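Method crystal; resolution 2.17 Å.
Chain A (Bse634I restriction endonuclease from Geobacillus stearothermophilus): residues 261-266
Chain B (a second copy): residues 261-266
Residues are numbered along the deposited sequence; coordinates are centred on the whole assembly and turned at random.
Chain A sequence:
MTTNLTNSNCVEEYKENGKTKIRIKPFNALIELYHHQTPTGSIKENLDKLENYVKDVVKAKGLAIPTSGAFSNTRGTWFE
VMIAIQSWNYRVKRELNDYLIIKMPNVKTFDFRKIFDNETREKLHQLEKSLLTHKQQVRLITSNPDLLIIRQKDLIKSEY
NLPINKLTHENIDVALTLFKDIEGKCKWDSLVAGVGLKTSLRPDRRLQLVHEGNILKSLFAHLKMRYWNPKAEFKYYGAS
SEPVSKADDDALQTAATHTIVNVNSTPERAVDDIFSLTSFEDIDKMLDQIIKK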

# COMPACT_ATOMS: atom_id res chain seq x y z
N VAL A 261 0.57 -8.03 -1.58
CA VAL A 261 -0.26 -6.97 -2.11
C VAL A 261 0.45 -5.65 -2.33
O VAL A 261 0.05 -4.87 -3.18
N ASN A 262 1.52 -5.38 -1.59
CA ASN A 262 2.24 -4.14 -1.81
C ASN A 262 3.69 -4.46 -2.19
O ASN A 262 4.37 -5.24 -1.53
N VAL A 263 4.15 -3.85 -3.28
CA VAL A 263 5.50 -4.11 -3.77
C VAL A 263 6.61 -3.69 -2.81
O VAL A 263 7.74 -4.14 -2.94
N ASN A 264 6.29 -2.84 -1.85
CA ASN A 264 7.28 -2.37 -0.89
C ASN A 264 7.41 -3.33 0.28
O ASN A 264 8.29 -3.18 1.12
N SER A 265 6.55 -4.34 0.32
CA SER A 265 6.60 -5.34 1.38
C SER A 265 7.70 -6.35 1.11
O SER A 265 7.81 -6.89 0.00
N THR A 266 8.54 -6.60 2.11
CA THR A 266 9.58 -7.59 1.94
C THR A 266 8.77 -8.87 1.87
O THR A 266 7.89 -9.09 2.70
N VAL B 261 3.03 7.64 3.45
CA VAL B 261 1.74 7.04 3.75
C VAL B 261 1.80 5.52 3.92
O VAL B 261 0.83 4.91 4.35
N ASN B 262 2.95 4.92 3.61
CA ASN B 262 3.11 3.47 3.74
C ASN B 262 4.42 3.19 4.48
O ASN B 262 5.50 3.54 4.01
N VAL B 263 4.32 2.56 5.65
CA VAL B 263 5.51 2.29 6.45
C VAL B 263 6.54 1.41 5.75
O VAL B 263 7.71 1.43 6.12
N ASN B 264 6.14 0.67 4.73
CA ASN B 264 7.07 -0.21 4.03
C ASN B 264 7.91 0.48 2.97
O ASN B 264 8.86 -0.11 2.46
N SER B 265 7.59 1.72 2.61
CA SER B 265 8.39 2.41 1.60
C SER B 265 9.56 3.16 2.24
O SER B 265 9.42 3.79 3.29
N THR B 266 10.73 3.07 1.61
CA THR B 266 11.92 3.73 2.14
C THR B 266 11.75 5.24 2.11
O THR B 266 11.29 5.81 1.12

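This is a small, largely polar contact between two matching loop turns, in which the asparagines at 262 and 264 of each copy supply most of the buried surface and no clear hydrogen bond crosses between the stretches. The two stretches together bury 209 Å², and the CA atoms of Asn264(A) and Asn264(B) approach to 5.4 Å. Each chain forms a type I turn, from Asn262(A) to Ser265(A) and from Asn262(B) to Ser265(B), closed by a backbone hydrogen bond: Ser265(A) N to Asn262(A) O, 3.0 Å, and Ser265(B) N to Asn262(B) O, 3.1 Å.

The CA-to-CB bonds of all four asparagines point toward the opposing stretch, whereas those of Val263(A) and Val263(B), both p rotamers, point away. Asn262(A) and Asn262(B) are t. Asn262(A) OD1 accepts a hydrogen bond from Asn264(A) N at 3.0 Å, with a nearly straight N-H...O angle of 169°, and Asn262(A) ND2, on the other arm of the amide, faces chain B. Asn262(A) ND2 lies 2.9 Å from Asn262(B) OD1 as modelled; the amide of Asn262(B) is probably turned over, so the nature of this approach remains open.

Asn264(A) and Asn264(B) are both m, with Asn264(A) CB 3.9 Å from Asn264(B) CB. Asn264(A) O and Asn264(B) O are 3.4 Å apart, but both are acceptors and cannot hydrogen-bond to each other. Asn264(A) OD1 reaches Ser265(B) CB at 3.6 Å, while Asn264(B) ND2 sits 3.5 Å from both Asn262(A) ND2 and Ser265(A) OG.

The serines differ: Ser265(A) is m, whereas Ser265(B) is p, and Ser265(B) OG donates to Asn262(B) O at 2.9 Å within its own turn. Both CA-to-CB bonds point sideways, and the contact covers only 17 and 21 Å² of these residues, respectively.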

# COMPACT_ATOMS: atom_id res chain seq x y z
CB VAL A 261 -1.52 -6.74 -1.25
CG1 VAL A 261 -2.47 -7.92 -1.45
CG2 VAL A 261 -1.16 -6.59 0.21
CB ASN A 262 2.15 -3.28 -0.55
CG ASN A 262 3.27 -2.26 -0.44
OD1 ASN A 262 3.61 -1.58 -1.42
ND2 ASN A 262 3.85 -2.15 0.75
CB VAL A 263 5.73 -3.44 -5.16
CG1 VAL A 263 5.92 -1.94 -5.00
CG2 VAL A 263 6.92 -4.09 -5.87
CB ASN A 264 6.91 -0.97 -0.40
CG ASN A 264 7.02 0.08 -1.50
OD1 ASN A 264 6.17 0.97 -1.62
ND2 ASN A 264 8.08 -0.01 -2.30
CB SER A 265 5.27 -6.11 1.47
OG SER A 265 4.26 -5.33 2.06
CB THR A 266 10.52 -7.66 3.15
OG1 THR A 266 11.15 -6.39 3.32
CG2 THR A 266 11.60 -8.72 2.93
CB VAL B 261 0.70 7.42 2.68
CG1 VAL B 261 0.56 8.95 2.65
CG2 VAL B 261 1.12 6.91 1.32
CB ASN B 262 3.13 2.83 2.35
CG ASN B 262 3.36 1.31 2.37
OD1 ASN B 262 3.46 0.68 1.31
ND2 ASN B 262 3.46 0.73 3.57
CB VAL B 263 5.12 1.65 7.84
CG1 VAL B 263 4.72 0.21 7.66
CG2 VAL B 263 6.28 1.76 8.83
CB ASN B 264 6.33 -1.38 3.40
CG ASN B 264 5.66 -2.26 4.42
OD1 ASN B 264 6.29 -2.71 5.37
ND2 ASN B 264 4.38 -2.52 4.22
CB SER B 265 7.51 3.36 0.77
OG SER B 265 6.87 4.33 1.57
CB THR B 266 13.20 3.35 1.34
OG1 THR B 266 13.12 3.89 0.01
CG2 THR B 266 13.34 1.84 1.24